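Long-range contacts in probable starch synthase 4, chloroplastic/amyloplastic (Arabidopsis thaliana, PDB 6GNE), which is probably a plastid enzyme of the GT-B glycosyltransferase class, built from two Rossmann-like domains, and holds adenosine-5'-diphosphate and glycan in the model: residues 8-13 with 493-498; 35-40 with 88-93; 69-74 with 82-87; 423-428 with 440-445. One frame throughout, in Å; residues are numbered along the deposited sequence.

Interaction 1: residues 8-13 with 493-498; sequences SGLYVV and LYTRSV
Tyr-494 meets the N-terminal segment 8-13 at two levels of its side chain. Close to its own backbone, CB lies 3.7 Å from Leu-10 CD1. Farther out, the side chains of Tyr-494 and Val-12 cross at about a right angle, with Tyr-494 CE2 3.9 Å from Val-12 CG1 and 4.2 Å from Val-12 CG2. CG1 of this valine is anti to the backbone N (chi1 -176°), and both of its methyls are thereby turned to the same ring carbon. Beyond CE2, the tyrosine hydroxyl passes Val-12 CG1 and forms a hydrogen bond with His-143 ND1 on strand 141-145.

Thr-495 follows and offers its methyl: CG2 is 4.0 Å from Leu-10 CD1, with the two side chains roughly perpendicular. Its OG1 lies between the backbone N and the carbonyl carbon (chi1 48°), from where it bonds to Glu-491 O within its own helix.

Val-498 comes one turn after Tyr-494, its N bonded to Tyr-494 O at 3.0 Å. Its CG2 approaches the other leucine branch, 4.4 Å from Leu-10 CD2, so the fork of Leu-10 is divided between Tyr-494 and Thr-495 on CD1 and Val-498 on CD2.

The contact thus sets the C-terminal helix 484-499 against the start of strand 11-15 in the N-terminal Rossmann-like domain, as in other GT-B enzymes whose last helix packs on the first domain. No hydrogen bond spans it. The attraction is apolar burial and dispersion, which depend on close fit and not on donor orientation, while the tyrosine and threonine hydroxyls are satisfied by partners outside the two segments.

Interaction 2: residues 35-40 with 88-93; sequences LGKALQ and TVEGLP
Lys-37 and Leu-92 mark the closest backbone approach, with CA of Lys-37 7.0 Å from CA of Leu-92. One side is a piece of helix 27-41; the other is a hairpin end, where Val-89 to Leu-92 form a type I' turn closed by two backbone bonds, Val-89 N to Leu-92 O and Leu-92 N to Val-89 O. Glu-90 and Gly-91, the two turn residues, both have positive phi, a conformation that glycine adopts readily.

Leu-92 reaches the helix with both methyls. CD1 sits 3.7 Å from Lys-37 CG, the two side chains crossing at about a right angle, while CD2 lies 3.8 Å from Gly-36 O and 3.6 Å from Gln-40 NE2. Beyond CG, Lys-37 passes the carbonyl oxygen of Glu-90, and a bend at chi3 (83°) brings CE back toward the turn. Its NZ forms a salt bridge to Glu-90 OE1 at 3.1 Å, meeting that oxygen on the anti side and out of the carboxylate plane. The same ammonium group also pairs with Asp-265, so its positive charge is probably shared between two carboxylates.

Gln-40 runs antiparallel to the leucine side chain. Its extended chain delivers NE2 to Gly-91 O at 2.9 Å in a nearly straight bond (174°). The oxygen lies in the amide plane of Gln-40, whereas the nitrogen stands 42° above the peptide carbonyl plane.

Two polar ties, Lys-37 to Glu-90 and Gln-40 to Gly-91, accompany the packing of Leu-92. The whole is an example of a beta hairpin docking on the connecting helix of a beta-alpha-beta crossover, here helix 27-41 between parallel strands 11-15 and 45-51 of the N-terminal Rossmann-like domain.

Interaction 3: residues 69-74 with 82-87; sequences TVVESY and NKIWIG
Val-71 and Asn-82 carry the backbone part of this contact between two antiparallel strands of a hairpin. Val-71 N donates to Asn-82 O at 3.2 Å, an almost straight bond (171°) that enters in the plane of the carbonyl. The return bond, Asn-82 N to Val-71 O, is 3.0 Å long but bent and weak. With the two short segments inclined at 131°, the strands diverge noticeably from a strictly antiparallel course.

A water supplies the next link. It donates to Thr-69 O at 2.6 Å and accepts from Ile-84 N at 2.9 Å, joining the two backbones where no direct bond connects this pair.

Van der Waals contacts lie on both faces of the sheet. On the face of Val-71 and Asn-82 the pair is apolar: Val-71 CG2 lies 3.8 Å from Ile-84 CG1, which chi1 of -52° sets anti to its own carbonyl carbon, on the side where the valine methyl lies. Apart from this pair, Asn-82 CG lies 4.2 Å from Ser-73 CB. On the opposite face, Val-70 CG1 rests 3.6 Å from the carbonyl oxygen Asn-82 O. Its other methyl, CG2, meets the aliphatic part of a folded Lys-83 chain, 3.7 Å from CE.

Strands 64-75 and 78-89 form a beta hairpin at the border of the mixed N-terminal sheet, far from the centre of the chain. Helix 117-134 covers the face of Val-71 and Ser-73, through Glu-130 and Gln-134 against the valine and Ala-127 against the serine. Strand 92-100 pairs with 78-89 and brings Ile-97 and Pro-99 against Asn-82.

Interaction 4: residues 423-428 with 440-445; sequences DSVFDI and GFTFQT
Asp-427 and Thr-442 meet where a beta-alpha-beta unit of the C-terminal Rossmann-like domain closes: strand 412-416, helix 419-424, then strand 441-443 at the sheet edge. From the aspartate outward, CB lies 3.6 Å from Thr-442 OG1. CG, anti to the backbone N (chi1 -163°), lies 4.2 Å from Phe-441 CA. At the tip, OD2 accepts Thr-442 N at 3.0 Å through its anti lone pair, in a nearly straight bond (169°), and the same oxygen forms a salt bridge with Arg-457 of helix 448-464. OD1 takes Asp-429 N, so both carboxylate oxygens are held and the group's rotation is fixed.

Backbone bonds flank this grip: Gly-440 N gives to Phe-426 O at 3.1 Å, and Ile-428 N to Gly-440 O at 2.9 Å. Hydrophobic pairs complete the seam. Ile-428 CD1 is 3.6 Å from Phe-441 CZ, the two side chains crossing obliquely, and the side chains of Val-425 and Thr-442 pass in opposite directions, CG1 to CG2 3.7 Å. The threonine hydroxyl is occupied too: one water joins Thr-442 OG1 to the backbone, accepting from Asp-427 N at 3.1 Å.

How the interactions relate
From the N terminus, the chain opens interaction 1 in strand 11-15 and closes it only in the last helix, so the other three contacts nest inside that loop. Interaction 2 opens on the next element, helix 27-41, and closes at the start of strand 92-100; interaction 3, the hairpin of 69-74 with 82-87, lies inside it. Interaction 4 follows in series, and no two contacts cross. The first three reach one sheet of the N-terminal domain, and interactions 1 and 2 touch where Tyr-494 OH packs on Leu-39 CD1, at 3.8 Å. Interaction 4 belongs to the other domain, its centre about 47 Å from that of interaction 3.

Interaction 1: residues 8-13 with 493-498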
loop_
_atom_site.group_PDB
_atom_site.type_symbol
_atom_site.label_atom_id
_atom_site.label_comp_id
_atom_site.label_asym_id
_atom_site.label_seq_id
_atom_site.Cartn_x
_atom_site.Cartn_y
_atom_site.Cartn_z
ATOM N N SER A 8 2.779 -27.052 14.164
ATOM C CA SER A 8 2.360 -26.910 12.730
ATOM C C SER A 8 2.282 -25.446 12.206
ATOM O O SER A 8 2.247 -25.219 10.977
ATOM C CB SER A 8 1.002 -27.606 12.520
ATOM O OG SER A 8 -0.062 -26.848 13.092
ATOM N N GLY A 9 2.207 -24.478 13.124
ATOM C CA GLY A 9 2.114 -23.050 12.779
ATOM C C GLY A 9 3.358 -22.262 13.177
ATOM O O GLY A 9 3.951 -22.486 14.226
ATOM N N LEU A 10 3.757 -21.350 12.294
ATOM C CA LEU A 10 4.868 -20.435 12.543
ATOM C C LEU A 10 4.481 -19.253 13.413
ATOM O O LEU A 10 3.324 -18.861 13.467
ATOM C CB LEU A 10 5.425 -19.907 11.228
ATOM C CG LEU A 10 5.884 -20.999 10.256
ATOM C CD1 LEU A 10 6.226 -20.372 8.923
ATOM C CD2 LEU A 10 7.040 -21.810 10.813
ATOM N N TYR A 11 5.488 -18.699 14.090
ATOM C CA TYR A 11 5.379 -17.460 14.831
ATOM C C TYR A 11 6.045 -16.375 13.962
ATOM O O TYR A 11 7.267 -16.386 13.738
ATOM C CB TYR A 11 6.032 -17.603 16.208
ATOM C CG TYR A 11 6.118 -16.332 17.064
ATOM C CD1 TYR A 11 5.299 -15.215 16.831
ATOM C CD2 TYR A 11 7.010 -16.270 18.135
ATOM C CE1 TYR A 11 5.385 -14.084 17.637
ATOM C CE2 TYR A 11 7.118 -15.142 18.926
ATOM C CZ TYR A 11 6.301 -14.060 18.687
ATOM O OH TYR A 11 6.419 -12.950 19.460
ATOM N N VAL A 12 5.210 -15.459 13.474
ATOM C CA VAL A 12 5.589 -14.453 12.488
ATOM C C VAL A 12 5.396 -13.058 13.074
ATOM O O VAL A 12 4.280 -12.690 13.451
ATOM C CB VAL A 12 4.682 -14.582 11.253
ATOM C CG1 VAL A 12 5.115 -13.618 10.164
ATOM C CG2 VAL A 12 4.653 -16.025 10.762
ATOM N N VAL A 13 6.474 -12.286 13.134
ATOM C CA VAL A 13 6.394 -10.882 13.547
ATOM C C VAL A 13 6.594 -9.928 12.356
ATOM O O VAL A 13 7.531 -10.085 11.588
ATOM C CB VAL A 13 7.397 -10.559 14.661
ATOM C CG1 VAL A 13 7.260 -9.111 15.121
ATOM C CG2 VAL A 13 7.131 -11.460 15.849
ATOM N N LEU A 493 7.219 -19.551 1.145
ATOM C CA LEU A 493 8.536 -18.936 1.296
ATOM C C LEU A 493 9.037 -19.005 2.731
ATOM O O LEU A 493 10.206 -19.322 2.948
ATOM C CB LEU A 493 8.552 -17.497 0.786
ATOM C CG LEU A 493 8.329 -17.286 -0.716
ATOM C CD1 LEU A 493 8.061 -15.809 -1.004
ATOM C CD2 LEU A 493 9.453 -17.833 -1.613
ATOM N N TYR A 494 8.151 -18.728 3.692
ATOM C CA TYR A 494 8.477 -18.816 5.122
ATOM C C TYR A 494 8.917 -20.214 5.545
ATOM O O TYR A 494 9.971 -20.370 6.168
ATOM C CB TYR A 494 7.276 -18.444 6.000
ATOM C CG TYR A 494 6.772 -17.008 5.990
ATOM C CD1 TYR A 494 7.465 -15.965 5.359
ATOM C CD2 TYR A 494 5.595 -16.691 6.657
ATOM C CE1 TYR A 494 6.980 -14.668 5.373
ATOM C CE2 TYR A 494 5.107 -15.411 6.677
ATOM C CZ TYR A 494 5.807 -14.401 6.038
ATOM O OH TYR A 494 5.303 -13.134 6.094
ATOM N N THR A 495 8.091 -21.219 5.242
ATOM C CA THR A 495 8.401 -22.613 5.605
ATOM C C THR A 495 9.677 -23.112 4.930
ATOM O O THR A 495 10.495 -23.727 5.589
ATOM C CB THR A 495 7.243 -23.590 5.307
ATOM O OG1 THR A 495 6.753 -23.371 3.982
ATOM C CG2 THR A 495 6.102 -23.414 6.301
ATOM N N ARG A 496 9.858 -22.831 3.642
ATOM C CA ARG A 496 11.033 -23.288 2.894
ATOM C C ARG A 496 12.314 -22.672 3.427
ATOM O O ARG A 496 13.345 -23.360 3.476
ATOM C CB ARG A 496 10.884 -23.010 1.400
ATOM C CG ARG A 496 11.945 -23.598 0.477
ATOM C CD ARG A 496 11.420 -23.841 -0.948
ATOM N NE ARG A 496 11.152 -22.593 -1.713
ATOM C CZ ARG A 496 9.971 -22.170 -2.201
ATOM N NH1 ARG A 496 8.834 -22.872 -2.067
ATOM N NH2 ARG A 496 9.928 -21.005 -2.858
ATOM N N SER A 497 12.245 -21.421 3.874
ATOM C CA SER A 497 13.396 -20.777 4.507
ATOM C C SER A 497 13.720 -21.321 5.912
ATOM O O SER A 497 14.879 -21.493 6.255
ATOM C CB SER A 497 13.185 -19.276 4.581
ATOM O OG SER A 497 14.419 -18.632 4.793
ATOM N N VAL A 498 12.681 -21.570 6.708
ATOM C CA VAL A 498 12.822 -22.181 8.038
ATOM C C VAL A 498 13.470 -23.564 7.941
ATOM O O VAL A 498 14.373 -23.880 8.727
ATOM C CB VAL A 498 11.454 -22.261 8.780
ATOM C CG1 VAL A 498 11.504 -23.196 10.000
ATOM C CG2 VAL A 498 11.006 -20.863 9.188
#

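Interaction 2: residues 35-40 with 88-93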
loop_
_atom_site.group_PDB
_atom_site.type_symbol
_atom_site.label_atom_id
_atom_site.label_comp_id
_atom_site.label_asym_id
_atom_site.label_seq_id
_atom_site.Cartn_x
_atom_site.Cartn_y
_atom_site.Cartn_z
ATOM N N LEU A 35 -2.368 -9.147 4.798
ATOM C CA LEU A 35 -1.500 -10.319 4.856
ATOM C C LEU A 35 -1.416 -10.877 6.270
ATOM O O LEU A 35 -1.439 -12.092 6.442
ATOM C CB LEU A 35 -0.086 -9.991 4.363
ATOM C CG LEU A 35 0.945 -11.122 4.407
ATOM C CD1 LEU A 35 0.470 -12.346 3.625
ATOM C CD2 LEU A 35 2.241 -10.595 3.826
ATOM N N GLY A 36 -1.334 -9.991 7.267
ATOM C CA GLY A 36 -1.381 -10.384 8.666
ATOM C C GLY A 36 -2.565 -11.285 8.995
ATOM O O GLY A 36 -2.395 -12.365 9.567
ATOM N N LYS A 37 -3.759 -10.845 8.609
ATOM C CA LYS A 37 -4.979 -11.594 8.904
ATOM C C LYS A 37 -5.033 -12.898 8.127
ATOM O O LYS A 37 -5.427 -13.909 8.681
ATOM C CB LYS A 37 -6.242 -10.778 8.657
ATOM C CG LYS A 37 -6.361 -9.582 9.591
ATOM C CD LYS A 37 -7.220 -8.429 9.034
ATOM C CE LYS A 37 -8.706 -8.673 9.274
ATOM N NZ LYS A 37 -9.525 -7.455 9.080
ATOM N N ALA A 38 -4.627 -12.880 6.857
ATOM C CA ALA A 38 -4.622 -14.097 6.043
ATOM C C ALA A 38 -3.735 -15.155 6.674
ATOM O O ALA A 38 -4.124 -16.308 6.742
ATOM C CB ALA A 38 -4.195 -13.814 4.627
ATOM N N LEU A 39 -2.564 -14.744 7.159
ATOM C CA LEU A 39 -1.638 -15.641 7.863
ATOM C C LEU A 39 -2.231 -16.154 9.174
ATOM O O LEU A 39 -2.143 -17.355 9.475
ATOM C CB LEU A 39 -0.292 -14.947 8.120
ATOM C CG LEU A 39 0.571 -14.611 6.898
ATOM C CD1 LEU A 39 1.707 -13.691 7.296
ATOM C CD2 LEU A 39 1.107 -15.829 6.172
ATOM N N GLN A 40 -2.841 -15.262 9.943
ATOM C CA GLN A 40 -3.557 -15.691 11.143
ATOM C C GLN A 40 -4.670 -16.741 10.861
ATOM O O GLN A 40 -4.778 -17.689 11.608
ATOM C CB GLN A 40 -4.105 -14.493 11.920
ATOM C CG GLN A 40 -4.463 -14.802 13.366
ATOM C CD GLN A 40 -5.242 -13.674 14.016
ATOM O OE1 GLN A 40 -6.433 -13.485 13.731
ATOM N NE2 GLN A 40 -4.582 -12.931 14.911
ATOM N N THR A 88 -5.367 -4.656 20.278
ATOM C CA THR A 88 -5.782 -5.605 19.264
ATOM C C THR A 88 -6.460 -4.809 18.174
ATOM O O THR A 88 -7.370 -4.020 18.440
ATOM C CB THR A 88 -6.695 -6.671 19.856
ATOM O OG1 THR A 88 -5.993 -7.345 20.920
ATOM C CG2 THR A 88 -7.079 -7.696 18.808
ATOM N N VAL A 89 -5.939 -4.969 16.958
ATOM C CA VAL A 89 -6.400 -4.233 15.807
ATOM C C VAL A 89 -6.854 -5.276 14.799
ATOM O O VAL A 89 -6.040 -6.019 14.209
ATOM C CB VAL A 89 -5.295 -3.345 15.203
ATOM C CG1 VAL A 89 -5.824 -2.591 13.985
ATOM C CG2 VAL A 89 -4.750 -2.389 16.256
ATOM N N GLU A 90 -8.172 -5.335 14.652
ATOM C CA GLU A 90 -8.868 -6.297 13.823
ATOM C C GLU A 90 -8.417 -7.742 13.998
ATOM O O GLU A 90 -8.092 -8.451 13.040
ATOM C CB GLU A 90 -8.908 -5.779 12.380
ATOM C CG GLU A 90 -10.108 -4.808 12.239
ATOM C CD GLU A 90 -10.110 -4.004 10.961
ATOM O OE1 GLU A 90 -9.524 -4.497 9.968
ATOM O OE2 GLU A 90 -10.698 -2.887 10.996
ATOM N N GLY A 91 -8.397 -8.146 15.267
ATOM C CA GLY A 91 -8.000 -9.487 15.659
ATOM C C GLY A 91 -6.505 -9.736 15.703
ATOM O O GLY A 91 -6.104 -10.794 16.149
ATOM N N LEU A 92 -5.669 -8.802 15.250
ATOM C CA LEU A 92 -4.223 -8.986 15.346
ATOM C C LEU A 92 -3.675 -8.360 16.636
ATOM O O LEU A 92 -4.028 -7.240 16.962
ATOM C CB LEU A 92 -3.516 -8.393 14.118
ATOM C CG LEU A 92 -3.859 -9.122 12.823
ATOM C CD1 LEU A 92 -3.548 -8.236 11.649
ATOM C CD2 LEU A 92 -3.171 -10.467 12.722
ATOM N N PRO A 93 -2.803 -9.071 17.361
ATOM C CA PRO A 93 -2.076 -8.405 18.446
ATOM C C PRO A 93 -1.055 -7.400 17.923
ATOM O O PRO A 93 -0.331 -7.700 16.996
ATOM C CB PRO A 93 -1.356 -9.561 19.179
ATOM C CG PRO A 93 -1.904 -10.814 18.608
ATOM C CD PRO A 93 -2.435 -10.487 17.241
#

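Interaction 3: residues 69-74 with 82-87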
loop_
_atom_site.group_PDB
_atom_site.type_symbol
_atom_site.label_atom_id
_atom_site.label_comp_id
_atom_site.label_asym_id
_atom_site.label_seq_id
_atom_site.Cartn_x
_atom_site.Cartn_y
_atom_site.Cartn_z
ATOM N N THR A 69 6.415 -2.821 32.006
ATOM C CA THR A 69 7.784 -3.029 31.529
ATOM C C THR A 69 8.247 -1.920 30.573
ATOM O O THR A 69 7.738 -1.805 29.459
ATOM C CB THR A 69 7.951 -4.387 30.775
ATOM O OG1 THR A 69 6.670 -4.848 30.333
ATOM C CG2 THR A 69 8.633 -5.466 31.637
ATOM N N VAL A 70 9.219 -1.121 31.016
ATOM C CA VAL A 70 9.936 -0.193 30.128
ATOM C C VAL A 70 11.028 -1.008 29.384
ATOM O O VAL A 70 11.564 -1.974 29.928
ATOM C CB VAL A 70 10.500 1.031 30.904
ATOM C CG1 VAL A 70 11.245 1.983 29.977
ATOM C CG2 VAL A 70 9.372 1.775 31.626
ATOM N N VAL A 71 11.306 -0.646 28.125
ATOM C CA VAL A 71 12.326 -1.319 27.315
ATOM C C VAL A 71 13.363 -0.283 26.883
ATOM O O VAL A 71 13.062 0.648 26.110
ATOM C CB VAL A 71 11.736 -2.062 26.095
ATOM C CG1 VAL A 71 12.843 -2.583 25.188
ATOM C CG2 VAL A 71 10.843 -3.210 26.554
ATOM N N GLU A 72 14.578 -0.464 27.405
ATOM C CA GLU A 72 15.705 0.400 27.086
ATOM C C GLU A 72 16.263 0.012 25.724
ATOM O O GLU A 72 16.440 -1.173 25.443
ATOM C CB GLU A 72 16.793 0.298 28.158
ATOM C CG GLU A 72 16.300 0.696 29.540
ATOM C CD GLU A 72 17.349 1.431 30.350
ATOM O OE1 GLU A 72 17.080 2.598 30.726
ATOM O OE2 GLU A 72 18.428 0.849 30.601
ATOM N N SER A 73 16.526 1.013 24.889
ATOM C CA SER A 73 16.946 0.829 23.495
ATOM C C SER A 73 18.150 1.705 23.182
ATOM O O SER A 73 18.269 2.801 23.722
ATOM C CB SER A 73 15.778 1.212 22.590
ATOM O OG SER A 73 16.104 1.115 21.234
ATOM N N TYR A 74 19.008 1.244 22.285
ATOM C CA TYR A 74 20.217 1.981 21.925
ATOM C C TYR A 74 20.000 3.035 20.854
ATOM O O TYR A 74 19.308 2.799 19.900
ATOM C CB TYR A 74 21.284 0.981 21.449
ATOM C CG TYR A 74 22.605 1.569 20.971
ATOM C CD1 TYR A 74 22.769 2.013 19.644
ATOM C CD2 TYR A 74 23.713 1.641 21.836
ATOM C CE1 TYR A 74 23.992 2.537 19.209
ATOM C CE2 TYR A 74 24.934 2.166 21.403
ATOM C CZ TYR A 74 25.066 2.597 20.091
ATOM O OH TYR A 74 26.252 3.118 19.663
ATOM N N ASN A 82 11.702 3.300 26.403
ATOM C CA ASN A 82 10.513 3.185 25.535
ATOM C C ASN A 82 9.304 2.650 26.317
ATOM O O ASN A 82 9.422 1.593 26.938
ATOM C CB ASN A 82 10.796 2.219 24.380
ATOM C CG ASN A 82 11.950 2.659 23.506
ATOM O OD1 ASN A 82 13.037 2.114 23.587
ATOM N ND2 ASN A 82 11.713 3.629 22.661
ATOM N N LYS A 83 8.177 3.372 26.306
ATOM C CA LYS A 83 6.884 2.850 26.801
ATOM C C LYS A 83 6.341 1.890 25.749
ATOM O O LYS A 83 6.249 2.249 24.591
ATOM C CB LYS A 83 5.800 3.957 27.040
ATOM C CG LYS A 83 5.521 4.346 28.483
ATOM C CD LYS A 83 6.764 4.960 29.140
ATOM C CE LYS A 83 7.045 4.532 30.604
ATOM N NZ LYS A 83 6.588 5.531 31.611
ATOM N N ILE A 84 5.979 0.684 26.171
ATOM C CA ILE A 84 5.371 -0.308 25.291
ATOM C C ILE A 84 3.855 -0.343 25.530
ATOM O O ILE A 84 3.390 -0.403 26.690
ATOM C CB ILE A 84 5.980 -1.705 25.527
ATOM C CG1 ILE A 84 7.515 -1.640 25.436
ATOM C CG2 ILE A 84 5.440 -2.725 24.530
ATOM C CD1 ILE A 84 8.053 -0.924 24.209
ATOM N N TRP A 85 3.097 -0.294 24.426
ATOM C CA TRP A 85 1.645 -0.405 24.481
ATOM C C TRP A 85 1.225 -1.669 23.756
ATOM O O TRP A 85 1.884 -2.048 22.799
ATOM C CB TRP A 85 0.988 0.797 23.809
ATOM C CG TRP A 85 1.246 2.112 24.455
ATOM C CD1 TRP A 85 2.441 2.767 24.533
ATOM C CD2 TRP A 85 0.292 2.942 25.117
ATOM N NE1 TRP A 85 2.292 3.943 25.199
ATOM C CE2 TRP A 85 0.980 4.082 25.566
ATOM C CE3 TRP A 85 -1.081 2.846 25.349
ATOM C CZ2 TRP A 85 0.341 5.117 26.259
ATOM C CZ3 TRP A 85 -1.705 3.856 26.016
ATOM C CH2 TRP A 85 -0.988 4.976 26.487
ATOM N N ILE A 86 0.129 -2.300 24.194
ATOM C CA ILE A 86 -0.477 -3.373 23.386
ATOM C C ILE A 86 -1.932 -3.119 23.158
ATOM O O ILE A 86 -2.578 -2.468 23.940
ATOM C CB ILE A 86 -0.309 -4.814 23.965
ATOM C CG1 ILE A 86 -1.197 -5.061 25.188
ATOM C CG2 ILE A 86 1.144 -5.083 24.316
ATOM C CD1 ILE A 86 -0.921 -6.370 25.920
ATOM N N GLY A 87 -2.431 -3.698 22.090
ATOM C CA GLY A 87 -3.807 -3.559 21.709
ATOM C C GLY A 87 -4.107 -4.558 20.639
ATOM O O GLY A 87 -3.209 -5.232 20.139
HETATM O O HOH W 1 6.225 0.271 29.049
#

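Interaction 4: residues 423-428 with 440-445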
loop_
_atom_site.group_PDB
_atom_site.type_symbol
_atom_site.label_atom_id
_atom_site.label_comp_id
_atom_site.label_asym_id
_atom_site.label_seq_id
_atom_site.Cartn_x
_atom_site.Cartn_y
_atom_site.Cartn_z
ATOM N N ASP A 423 -1.023 -6.938 -14.122
ATOM C CA ASP A 423 -1.334 -8.232 -13.521
ATOM C C ASP A 423 -2.740 -8.351 -12.964
ATOM O O ASP A 423 -3.132 -9.471 -12.623
ATOM C CB ASP A 423 -0.366 -8.519 -12.356
ATOM C CG ASP A 423 1.085 -8.646 -12.804
ATOM O OD1 ASP A 423 1.333 -9.215 -13.855
ATOM O OD2 ASP A 423 1.988 -8.201 -12.103
ATOM N N SER A 424 -3.496 -7.249 -12.867
ATOM C CA SER A 424 -4.869 -7.289 -12.344
ATOM C C SER A 424 -5.989 -6.694 -13.243
ATOM O O SER A 424 -7.174 -6.914 -12.978
ATOM C CB SER A 424 -4.871 -6.546 -11.016
ATOM O OG SER A 424 -4.314 -5.254 -11.176
ATOM N N VAL A 425 -5.626 -5.926 -14.286
ATOM C CA VAL A 425 -6.599 -5.287 -15.165
ATOM C C VAL A 425 -6.373 -5.711 -16.610
ATOM O O VAL A 425 -5.305 -5.546 -17.163
ATOM C CB VAL A 425 -6.592 -3.754 -15.040
ATOM C CG1 VAL A 425 -7.773 -3.144 -15.781
ATOM C CG2 VAL A 425 -6.706 -3.346 -13.589
ATOM N N PHE A 426 -7.425 -6.245 -17.212
ATOM C CA PHE A 426 -7.393 -6.855 -18.533
ATOM C C PHE A 426 -8.554 -6.318 -19.392
ATOM O O PHE A 426 -9.732 -6.493 -19.069
ATOM C CB PHE A 426 -7.508 -8.369 -18.380
ATOM C CG PHE A 426 -6.451 -8.968 -17.511
ATOM C CD1 PHE A 426 -5.173 -9.258 -18.019
ATOM C CD2 PHE A 426 -6.714 -9.231 -16.172
ATOM C CE1 PHE A 426 -4.198 -9.817 -17.213
ATOM C CE2 PHE A 426 -5.724 -9.780 -15.333
ATOM C CZ PHE A 426 -4.470 -10.079 -15.856
ATOM N N ASP A 427 -8.192 -5.693 -20.499
ATOM C CA ASP A 427 -9.130 -5.070 -21.434
ATOM C C ASP A 427 -10.134 -6.062 -22.036
ATOM O O ASP A 427 -9.735 -7.085 -22.607
ATOM C CB ASP A 427 -8.332 -4.381 -22.561
ATOM C CG ASP A 427 -9.146 -3.375 -23.330
ATOM O OD1 ASP A 427 -9.857 -3.764 -24.279
ATOM O OD2 ASP A 427 -9.050 -2.171 -22.999
ATOM N N ILE A 428 -11.420 -5.734 -21.921
ATOM C CA ILE A 428 -12.505 -6.572 -22.488
ATOM C C ILE A 428 -12.557 -6.615 -24.027
ATOM O O ILE A 428 -13.143 -7.541 -24.572
ATOM C CB ILE A 428 -13.914 -6.221 -21.938
ATOM C CG1 ILE A 428 -14.425 -4.879 -22.491
ATOM C CG2 ILE A 428 -13.892 -6.202 -20.420
ATOM C CD1 ILE A 428 -15.787 -4.434 -21.978
ATOM N N GLY A 440 -12.031 -5.029 -17.493
ATOM C CA GLY A 440 -11.952 -3.567 -17.536
ATOM C C GLY A 440 -11.404 -3.034 -18.835
ATOM O O GLY A 440 -11.604 -3.615 -19.909
ATOM N N PHE A 441 -10.721 -1.899 -18.738
ATOM C CA PHE A 441 -10.172 -1.214 -19.907
ATOM C C PHE A 441 -8.773 -0.752 -19.612
ATOM O O PHE A 441 -8.519 -0.244 -18.536
ATOM C CB PHE A 441 -11.029 0.007 -20.238
ATOM C CG PHE A 441 -12.445 -0.337 -20.567
ATOM C CD1 PHE A 441 -13.387 -0.408 -19.570
ATOM C CD2 PHE A 441 -12.811 -0.589 -21.868
ATOM C CE1 PHE A 441 -14.687 -0.742 -19.854
ATOM C CE2 PHE A 441 -14.121 -0.913 -22.173
ATOM C CZ PHE A 441 -15.065 -1.016 -21.150
ATOM N N THR A 442 -7.860 -0.958 -20.575
ATOM C CA THR A 442 -6.464 -0.557 -20.410
ATOM C C THR A 442 -5.946 0.266 -21.562
ATOM O O THR A 442 -6.537 0.327 -22.604
ATOM C CB THR A 442 -5.531 -1.787 -20.179
ATOM O OG1 THR A 442 -5.420 -2.609 -21.353
ATOM C CG2 THR A 442 -5.997 -2.648 -19.002
ATOM N N PHE A 443 -4.823 0.922 -21.350
ATOM C CA PHE A 443 -4.075 1.588 -22.434
ATOM C C PHE A 443 -2.578 1.525 -22.152
ATOM O O PHE A 443 -2.162 1.397 -20.992
ATOM C CB PHE A 443 -4.556 3.039 -22.618
ATOM C CG PHE A 443 -4.337 3.925 -21.436
ATOM C CD1 PHE A 443 -5.201 3.913 -20.354
ATOM C CD2 PHE A 443 -3.264 4.801 -21.414
ATOM C CE1 PHE A 443 -5.000 4.753 -19.283
ATOM C CE2 PHE A 443 -3.030 5.649 -20.325
ATOM C CZ PHE A 443 -3.896 5.619 -19.254
ATOM N N GLN A 444 -1.780 1.626 -23.207
ATOM C CA GLN A 444 -0.351 1.492 -23.103
ATOM C C GLN A 444 0.336 2.836 -22.787
ATOM O O GLN A 444 0.903 3.016 -21.721
ATOM C CB GLN A 444 0.203 0.842 -24.371
ATOM C CG GLN A 444 1.633 0.304 -24.235
ATOM C CD GLN A 444 1.784 -0.789 -23.127
ATOM O OE1 GLN A 444 1.480 -1.990 -23.370
ATOM N NE2 GLN A 444 2.232 -0.368 -21.895
ATOM N N THR A 445 0.254 3.776 -23.701
ATOM C CA THR A 445 1.059 4.986 -23.647
ATOM C C THR A 445 0.498 5.994 -22.662
ATOM O O THR A 445 -0.707 6.211 -22.645
ATOM C CB THR A 445 1.089 5.681 -25.019
ATOM O OG1 THR A 445 1.064 4.690 -26.056
ATOM C CG2 THR A 445 2.346 6.571 -25.149
HETATM O O HOH W 2 -5.205 -5.185 -20.897
#